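Local atomic coordinates of beta-lactamase (Sphaerobacter thermophilus, PDB entry 4EWF), a protein that probably hydrolyses beta-lactams to substituted beta-amino acids, as a class A beta-lactamase. Residues Ala129-Asp132 and Val133-Ser136; Tyr167-Ala170 and Val171-Leu174. One frame throughout, in Å; residues are numbered along the deposited sequence.

Contact 1. Residues Ala129-Asp132 and Val133-Ser136; sequences AVND and VIAS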
loop_
_atom_site.group_PDB
_atom_site.type_symbol
_atom_site.label_atom_id
_atom_site.label_comp_id
_atom_site.label_asym_id
_atom_site.label_seq_id
_atom_site.Cartn_x
_atom_site.Cartn_y
_atom_site.Cartn_z
ATOM N N ALA A 129 15.335 -9.216 5.586
ATOM C CA ALA A 129 15.531 -8.474 4.343
ATOM C C ALA A 129 14.445 -7.411 4.158
ATOM O O ALA A 129 14.711 -6.329 3.646
ATOM C CB ALA A 129 15.582 -9.421 3.145
ATOM N N VAL A 130 13.223 -7.703 4.588
ATOM C CA VAL A 130 12.150 -6.717 4.458
ATOM C C VAL A 130 12.361 -5.573 5.469
ATOM O O VAL A 130 12.262 -4.394 5.130
ATOM C CB VAL A 130 10.765 -7.359 4.648
ATOM C CG1 VAL A 130 9.661 -6.321 4.479
ATOM C CG2 VAL A 130 10.574 -8.506 3.645
ATOM N N ASN A 131 12.702 -5.924 6.698
ATOM C CA ASN A 131 13.007 -4.904 7.700
ATOM C C ASN A 131 14.255 -4.080 7.366
ATOM O O ASN A 131 14.315 -2.884 7.672
ATOM C CB ASN A 131 13.062 -5.524 9.098
ATOM C CG ASN A 131 11.664 -5.931 9.596
ATOM O OD1 ASN A 131 10.764 -5.105 9.667
ATOM N ND2 ASN A 131 11.481 -7.208 9.894
ATOM N N ASP A 132 15.229 -4.704 6.706
ATOM C CA ASP A 132 16.366 -3.955 6.178
ATOM C C ASP A 132 15.890 -2.909 5.168
ATOM O O ASP A 132 16.368 -1.773 5.171
ATOM C CB ASP A 132 17.411 -4.886 5.549
ATOM C CG ASP A 132 18.152 -5.729 6.587
ATOM O OD1 ASP A 132 18.116 -5.368 7.784
ATOM O OD2 ASP A 132 18.778 -6.749 6.210
ATOM N N VAL A 133 14.943 -3.273 4.307
ATOM C CA VAL A 133 14.402 -2.299 3.351
ATOM C C VAL A 133 13.758 -1.134 4.088
ATOM O O VAL A 133 14.009 0.051 3.802
ATOM C CB VAL A 133 13.339 -2.920 2.431
ATOM C CG1 VAL A 133 12.483 -1.829 1.785
ATOM C CG2 VAL A 133 13.997 -3.804 1.374
ATOM N N ILE A 134 12.915 -1.486 5.046
ATOM C CA ILE A 134 12.158 -0.499 5.791
ATOM C C ILE A 134 13.112 0.489 6.470
ATOM O O ILE A 134 12.899 1.698 6.410
ATOM C CB ILE A 134 11.225 -1.193 6.813
ATOM C CG1 ILE A 134 10.109 -1.932 6.072
ATOM C CG2 ILE A 134 10.629 -0.172 7.793
ATOM C CD1 ILE A 134 9.354 -2.906 6.947
ATOM N N ALA A 135 14.181 -0.026 7.080
ATOM C CA ALA A 135 15.133 0.831 7.783
ATOM C C ALA A 135 15.901 1.712 6.799
ATOM O O ALA A 135 16.147 2.895 7.065
ATOM C CB ALA A 135 16.125 -0.024 8.617
ATOM N N SER A 136 16.294 1.124 5.672
ATOM C CA SER A 136 17.071 1.843 4.660
ATOM C C SER A 136 16.233 2.955 4.028
ATOM O O SER A 136 16.774 3.887 3.443
ATOM C CB SER A 136 17.558 0.894 3.561
ATOM O OG SER A 136 16.480 0.601 2.684
#
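Val-130 and Ile-134, one helical turn apart on helix 127-136, meet through the ends of their side chains, with Val-130 CG1 lying 4.2 Å from Ile-134 CD1. CG1 of Ile-134 sits beside its own backbone N (chi1 -69°), which brings the chain back over the preceding turn; CG1 passes 3.4 Å from Val-130 O before CD1 extends onward. There CD1 also meets the amide of Asn-131 at 3.8 Å from OD1, the two side chains running alongside each other in the same direction. Val-133 packs in a similar way, its CG2 branch resting 3.5 Å from Ala-129 O.

Backbone hydrogen bonds fix the spacing of these groups. Val-133, Ile-134, Ala-135 and Ser-136 donate in turn to the carbonyls of Ala-129, Val-130, Asn-131 and Asp-132. The Ile-134 N to Val-130 O bond is 3.0 Å long.

A side-chain bond is added at the last turn. The Ser-136 hydroxyl occupies the position between its backbone N and carbonyl carbon (chi1 77°), from where OG turns back and donates to Val-133 O over 2.8 Å. Ser-136 OG is also hydrogen-bonded to Arg-64 NH1, on helix 55-67. Asn-131 reaches outside the helix too, its ND2 binding the carbonyl of Leu-144.

Val-130, Val-133 and Ile-134 thus form the buried side of the helix, packed on Leu-58, Ile-60 and Pro-57 of helix 55-67, whereas Asp-132 and Ala-135 are exposed. The chemistry is that of an amphipathic helix: aliphatic branches press it onto its neighbour, while Asn-131 and Ser-136 tie it by directional bonds to a following loop and to Arg-64 of helix 55-67.

Contact 2. Residues Tyr167-Ala170 and Val171-Leu174; sequences YALA and VQAL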
loop_
_atom_site.group_PDB
_atom_site.type_symbol
_atom_site.label_atom_id
_atom_site.label_comp_id
_atom_site.label_asym_id
_atom_site.label_seq_id
_atom_site.Cartn_x
_atom_site.Cartn_y
_atom_site.Cartn_z
ATOM N N TYR A 167 4.823 5.292 5.235
ATOM C CA TYR A 167 4.367 4.740 3.961
ATOM C C TYR A 167 4.393 5.761 2.830
ATOM O O TYR A 167 4.548 5.401 1.662
ATOM C CB TYR A 167 3.025 3.986 4.116
ATOM C CG TYR A 167 3.343 2.573 4.543
ATOM C CD1 TYR A 167 3.388 1.554 3.611
ATOM C CD2 TYR A 167 3.717 2.287 5.859
ATOM C CE1 TYR A 167 3.733 0.264 3.965
ATOM C CE2 TYR A 167 4.081 0.985 6.233
ATOM C CZ TYR A 167 4.088 -0.020 5.265
ATOM O OH TYR A 167 4.428 -1.318 5.584
ATOM N N ALA A 168 4.304 7.043 3.175
ATOM C CA ALA A 168 4.514 8.074 2.173
ATOM C C ALA A 168 5.987 8.062 1.724
ATOM O O ALA A 168 6.276 8.167 0.532
ATOM C CB ALA A 168 4.088 9.451 2.697
ATOM N N LEU A 169 6.921 7.895 2.664
ATOM C CA LEU A 169 8.332 7.792 2.275
ATOM C C LEU A 169 8.535 6.630 1.310
ATOM O O LEU A 169 9.312 6.726 0.360
ATOM C CB LEU A 169 9.246 7.589 3.488
ATOM C CG LEU A 169 9.296 8.709 4.516
ATOM C CD1 LEU A 169 10.103 8.270 5.742
ATOM C CD2 LEU A 169 9.876 9.993 3.884
ATOM N N ALA A 170 7.845 5.527 1.564
ATOM C CA ALA A 170 8.005 4.336 0.731
ATOM C C ALA A 170 7.600 4.622 -0.707
ATOM O O ALA A 170 8.312 4.268 -1.646
ATOM C CB ALA A 170 7.185 3.159 1.293
ATOM N N VAL A 171 6.438 5.239 -0.881
ATOM C CA VAL A 171 5.972 5.574 -2.226
ATOM C C VAL A 171 6.903 6.592 -2.875
ATOM O O VAL A 171 7.203 6.492 -4.061
ATOM C CB VAL A 171 4.519 6.130 -2.210
ATOM C CG1 VAL A 171 4.082 6.575 -3.608
ATOM C CG2 VAL A 171 3.552 5.094 -1.643
ATOM N N GLN A 172 7.369 7.575 -2.109
ATOM C CA GLN A 172 8.283 8.560 -2.690
ATOM C C GLN A 172 9.560 7.907 -3.182
ATOM O O GLN A 172 10.096 8.282 -4.232
ATOM C CB GLN A 172 8.617 9.687 -1.702
ATOM C CG GLN A 172 7.460 10.636 -1.435
ATOM C CD GLN A 172 7.824 11.683 -0.396
ATOM O OE1 GLN A 172 8.129 11.357 0.750
ATOM N NE2 GLN A 172 7.812 12.940 -0.800
ATOM N N ALA A 173 10.047 6.923 -2.433
ATOM C CA ALA A 173 11.267 6.239 -2.834
ATOM C C ALA A 173 11.067 5.543 -4.186
ATOM O O ALA A 173 11.953 5.573 -5.036
ATOM C CB ALA A 173 11.710 5.238 -1.756
ATOM N N LEU A 174 9.906 4.922 -4.383
ATOM C CA LEU A 174 9.630 4.271 -5.666
ATOM C C LEU A 174 9.589 5.302 -6.787
ATOM O O LEU A 174 10.192 5.108 -7.837
ATOM C CB LEU A 174 8.313 3.491 -5.624
ATOM C CG LEU A 174 8.299 2.221 -4.759
ATOM C CD1 LEU A 174 6.883 1.683 -4.597
ATOM C CD2 LEU A 174 9.202 1.144 -5.357
#
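The carboxamide of Gln-172 meets Leu-169 at its oxygen end, with OE1 3.8 Å from Leu-169 CD2. Ala-168 O lies on the other side of the amide plane from that methyl, 3.7 Å from OE1; both oxygens are acceptors, so this is mere proximity. The Leu-169 and Gln-172 side chains cross at a slant. With CG beside the backbone N (chi1 -71°), the Gln-172 chain folds back over the previous turn and CG comes within 3.4 Å of Ala-168 O. The other flat group, the Tyr-167 ring, makes no contact with 171-174; this side chain touches Val-54, Met-139, Ser-142 and Val-227.

Four successive i to i+4 backbone bonds hold helix 164-175 here; Gln-172 N reaches Ala-168 O at 2.9 Å. Beside them, Val-171 CG2 rests 3.5 Å from Tyr-167 O, and Leu-174 CG lies 3.7 Å from Ala-170 O.

Within the helix the side chains thus add van der Waals contact to the backbone bonds. Outward, Val-171 and Leu-174 give apolar packing on strand 223-232 and helix 182-192, while Ala-173 is backbone-bonded to Ala-179.

Each contact spans successive turns of a single helix, 127-136 for contact 1 and 164-175 for contact 2. Their centres are 13 Å apart, and the nearest atoms, about 5 Å apart, do not touch. Met-139 and Ser-142 touch both Ile-134 of contact 1 and Tyr-167 of contact 2. Contact 1 is partly buried, farther from the centre of the chain, with one flank on helix 55-67 and another in solvent; Asn-131 and Ser-136 hydrogen-bond to a loop and to helix 55-67. Contact 2 is buried nearer the centre, against strands 27-33 and 223-232 of the antiparallel sheet, and its contacts with the sheet, through Ala-168, Val-171, Gln-172 and Tyr-167, are largely apolar.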